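Local coordinates for protein glutathione S-transferase omega-like 2 (Saccharomyces cerevisiae, PDB 5LKB) that acts as a '1-Cys' glutathione-dependent thiol transferase, reduces dehydroascorbate and dimethylarsinic acid, and reacts with glutathionyl-(hydro)quinones, at residues V158-D163 against Q167-N172. Sequence-based numbering, arbitrary orientation.
Sequences VPVLWD and QTIVNN. With GOL (glycerol), chain D.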
ATOM      1  N   VAL A 158     -14.571  -3.377  21.697  1.00 18.90           N
ATOM      2  CA  VAL A 158     -15.908  -3.188  21.098  1.00 16.45           C
ATOM      3  C   VAL A 158     -16.206  -4.374  20.198  1.00 16.27           C
ATOM      4  O   VAL A 158     -15.293  -5.017  19.715  1.00 16.49           O
ATOM      5  CB  VAL A 158     -16.056  -1.847  20.327  1.00 16.98           C
ATOM      6  CG1 VAL A 158     -15.959  -0.694  21.290  1.00 23.06           C
ATOM      7  CG2 VAL A 158     -14.955  -1.722  19.246  1.00 18.89           C
ATOM      8  N   PRO A 159     -17.470  -4.675  19.943  1.00 15.03           N
ATOM      9  CA  PRO A 159     -18.724  -4.085  20.421  1.00 17.12           C
ATOM     10  C   PRO A 159     -19.084  -4.559  21.841  1.00 16.54           C
ATOM     11  O   PRO A 159     -18.650  -5.644  22.274  1.00 16.90           O
ATOM     12  CB  PRO A 159     -19.745  -4.655  19.443  1.00 17.64           C
ATOM     13  CG  PRO A 159     -19.243  -5.938  19.126  1.00 16.73           C
ATOM     14  CD  PRO A 159     -17.767  -5.809  19.058  1.00 14.47           C
ATOM     15  N   VAL A 160     -19.934  -3.782  22.504  1.00 18.06           N
ATOM     16  CA  VAL A 160     -20.485  -4.156  23.800  1.00 15.35           C
ATOM     17  C   VAL A 160     -21.998  -4.085  23.717  1.00 16.51           C
ATOM     18  O   VAL A 160     -22.557  -3.042  23.360  1.00 15.84           O
ATOM     19  CB  VAL A 160     -19.946  -3.242  24.899  1.00 15.80           C
ATOM     20  CG1 VAL A 160     -20.704  -3.489  26.213  1.00 16.94           C
ATOM     21  CG2 VAL A 160     -18.444  -3.464  25.122  1.00 22.38           C
ATOM     22  N   LEU A 161     -22.665  -5.196  24.065  1.00 19.64           N
ATOM     23  CA  LEU A 161     -24.125  -5.233  24.220  1.00 15.01           C
ATOM     24  C   LEU A 161     -24.435  -5.167  25.728  1.00 19.95           C
ATOM     25  O   LEU A 161     -24.003  -6.034  26.494  1.00 19.70           O
ATOM     26  CB  LEU A 161     -24.710  -6.475  23.569  1.00 15.90           C
ATOM     27  CG  LEU A 161     -26.217  -6.650  23.729  1.00 16.21           C
ATOM     28  CD1 LEU A 161     -26.965  -5.535  22.989  1.00 20.80           C
ATOM     29  CD2 LEU A 161     -26.633  -8.011  23.232  1.00 18.52           C
ATOM     30  N   TRP A 162     -25.032  -4.060  26.139  1.00 19.26           N
ATOM     31  CA  TRP A 162     -25.129  -3.587  27.533  1.00 18.69           C
ATOM     32  C   TRP A 162     -26.574  -3.659  28.000  1.00 21.69           C
ATOM     33  O   TRP A 162     -27.494  -3.318  27.255  1.00 20.11           O
ATOM     34  CB  TRP A 162     -24.742  -2.122  27.585  1.00 19.85           C
ATOM     35  CG  TRP A 162     -24.770  -1.455  28.985  1.00 23.42           C
ATOM     36  CD1 TRP A 162     -25.710  -0.563  29.455  1.00 22.90           C
ATOM     37  CD2 TRP A 162     -23.801  -1.596  30.029  1.00 22.38           C
ATOM     38  NE1 TRP A 162     -25.342  -0.128  30.693  1.00 21.33           N
ATOM     39  CE2 TRP A 162     -24.222  -0.775  31.109  1.00 21.99           C
ATOM     40  CE3 TRP A 162     -22.646  -2.341  30.178  1.00 24.56           C
ATOM     41  CZ2 TRP A 162     -23.469  -0.646  32.292  1.00 23.69           C
ATOM     42  CZ3 TRP A 162     -21.911  -2.227  31.377  1.00 22.88           C
ATOM     43  CH2 TRP A 162     -22.361  -1.413  32.424  1.00 25.93           C
ATOM     44  N   ASP A 163     -26.755  -4.080  29.276  1.00 20.92           N
ATOM     45  CA  ASP A 163     -28.067  -4.099  29.916  1.00 19.97           C
ATOM     46  C   ASP A 163     -28.168  -2.940  30.881  1.00 22.66           C
ATOM     47  O   ASP A 163     -27.433  -2.895  31.874  1.00 22.29           O
ATOM     48  CB  ASP A 163     -28.282  -5.408  30.686  1.00 19.54           C
ATOM     49  CG  ASP A 163     -29.598  -5.396  31.433  1.00 23.56           C
ATOM     50  OD1 ASP A 163     -30.506  -4.722  30.929  1.00 23.03           O
ATOM     51  OD2 ASP A 163     -29.683  -6.100  32.470  1.00 22.83           O
ATOM     52  N   GLN A 167     -26.917  -3.192  34.634  1.00 23.67           N
ATOM     53  CA  GLN A 167     -25.651  -2.474  34.419  1.00 25.93           C
ATOM     54  C   GLN A 167     -24.506  -3.452  34.235  1.00 22.85           C
ATOM     55  O   GLN A 167     -23.517  -3.413  34.955  1.00 23.86           O
ATOM     56  CB  GLN A 167     -25.367  -1.439  35.503  1.00 27.86           C
ATOM     57  CG  GLN A 167     -26.511  -0.464  35.610  1.00 33.46           C
ATOM     58  CD  GLN A 167     -26.151   0.812  36.324  1.00 44.62           C
ATOM     59  OE1 GLN A 167     -24.972   1.115  36.547  1.00 42.73           O
ATOM     60  NE2 GLN A 167     -27.173   1.597  36.666  1.00 41.97           N
ATOM     61  N   THR A 168     -24.703  -4.385  33.305  1.00 22.70           N
ATOM     62  CA  THR A 168     -23.698  -5.388  33.015  1.00 23.03           C
ATOM     63  C   THR A 168     -23.539  -5.473  31.511  1.00 21.27           C
ATOM     64  O   THR A 168     -24.440  -5.118  30.746  1.00 20.69           O
ATOM     65  CB  THR A 168     -24.108  -6.788  33.569  1.00 24.92           C
ATOM     66  OG1 THR A 168     -25.402  -7.159  33.076  1.00 21.94           O
ATOM     67  CG2 THR A 168     -24.067  -6.818  35.110  1.00 27.43           C
ATOM     68  N   ILE A 169     -22.429  -6.072  31.112  1.00 22.44           N
ATOM     69  CA  ILE A 169     -22.245  -6.459  29.729  1.00 20.70           C
ATOM     70  C   ILE A 169     -22.896  -7.814  29.516  1.00 21.48           C
ATOM     71  O   ILE A 169     -22.486  -8.809  30.135  1.00 22.01           O
ATOM     72  CB  ILE A 169     -20.752  -6.510  29.414  1.00 21.56           C
ATOM     73  CG1 ILE A 169     -20.143  -5.147  29.663  1.00 20.88           C
ATOM     74  CG2 ILE A 169     -20.517  -7.020  28.000  1.00 22.86           C
ATOM     75  CD1 ILE A 169     -18.689  -5.088  29.283  1.00 21.47           C
ATOM     76  N   VAL A 170     -23.901  -7.853  28.644  1.00 20.65           N
ATOM     77  CA  VAL A 170     -24.556  -9.109  28.283  1.00 18.49           C
ATOM     78  C   VAL A 170     -23.605  -9.957  27.472  1.00 21.06           C
ATOM     79  O   VAL A 170     -23.346 -11.128  27.767  1.00 18.88           O
ATOM     80  CB  VAL A 170     -25.881  -8.859  27.525  1.00 19.08           C
ATOM     81  CG1 VAL A 170     -26.504 -10.191  27.020  1.00 21.46           C
ATOM     82  CG2 VAL A 170     -26.873  -8.039  28.405  1.00 20.07           C
ATOM     83  N   ASN A 171     -23.027  -9.352  26.431  1.00 18.23           N
ATOM     84  CA  ASN A 171     -22.254 -10.115  25.468  1.00 17.79           C
ATOM     85  C   ASN A 171     -21.327  -9.116  24.786  1.00 15.93           C
ATOM     86  O   ASN A 171     -21.786  -8.035  24.389  1.00 18.12           O
ATOM     87  CB  ASN A 171     -23.138 -10.806  24.470  1.00 15.32           C
ATOM     88  CG  ASN A 171     -22.452 -11.878  23.703  1.00 17.91           C
ATOM     89  OD1 ASN A 171     -21.550 -11.570  22.895  1.00 16.14           O
ATOM     90  ND2 ASN A 171     -22.859 -13.133  23.855  1.00 16.14           N
ATOM     91  N   ASN A 172     -20.029  -9.468  24.672  1.00 15.80           N
ATOM     92  CA  ASN A 172     -19.053  -8.676  23.918  1.00 16.36           C
ATOM     93  C   ASN A 172     -18.380  -9.508  22.840  1.00 16.44           C
ATOM     94  O   ASN A 172     -17.277  -9.156  22.375  1.00 15.77           O
ATOM     95  CB  ASN A 172     -18.086  -7.946  24.838  1.00 15.64           C
ATOM     96  CG  ASN A 172     -17.049  -8.850  25.430  1.00 17.70           C
ATOM     97  OD1 ASN A 172     -17.273 -10.093  25.510  1.00 17.59           O
ATOM     98  ND2 ASN A 172     -15.895  -8.259  25.863  1.00 18.88           N
TER
HETATM   99  C1  GOL D 402     -14.706  -9.830  18.155  1.00 24.18           C
HETATM  100  O1  GOL D 402     -15.724 -10.632  17.597  1.00 22.23           O
HETATM  101  C2  GOL D 402     -15.102  -9.586  19.618  1.00 21.80           C
HETATM  102  O2  GOL D 402     -16.415  -9.019  19.659  1.00 19.44           O
HETATM  103  C3  GOL D 402     -14.117  -8.657  20.310  1.00 22.21           C
HETATM  104  O3  GOL D 402     -13.924  -7.475  19.519  1.00 27.77           O
HETATM  105  O   HOH W   1     -16.100  -6.760  22.327  1.00 16.76           O
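W162 lays its indole across the backbone of Q167 and T168 in the antiparallel hairpin that closes one side of the thioredoxin-fold sheet. From CB, CG stands anti to the backbone N (chi1 -179°), which carries the ring over the opposing strand. CG and CD2 lie near T168 O, and CE3 comes within 3.4 Å of that oxygen; CE2 and CZ2 pass Q167 CA, CZ3 meets T168 C and, in the ring plane, I169 CG1, and CH2 reaches Q167 O, while NE1 bonds Y136 OH. A broad, flat ring suits this place because it can cover peptide groups with one face. With an alanine at W162, the Q167-T168 peptide would probably lose its aromatic cover and the Y136 hydroxyl its indole partner. I169, beta-branched, puts CG1 at the ring edge and also against V160 CG1 (3.9 Å).

Two bulges shape the pairing. D163 N donates almost straight (176°) to T168 O at 2.9 Å, but Q167, in the left-handed backbone conformation of a G1 bulge, and T168 both face D163, with weak bonds to D163 O. The D163 carboxylate suits its place by a salt bridge to R37. In a classic bulge, V170 N donates to L161 O at 2.8 Å and N171 N adds a weak bond, while L161 N returns one to N171 O.

P159 follows a cis peptide, the hallmark cis-proline of thioredoxin-like folds, beside glutathione-binding V158. One water donates to P159 O and, at 2.7 Å, to N172 O. Glycerol, probably from the crystallisation liquor, donates to V158 O and N172 O. These carbonyls suggest a polar margin consistent with glutathione binding, beside the apolar V160-I169-W162 patch.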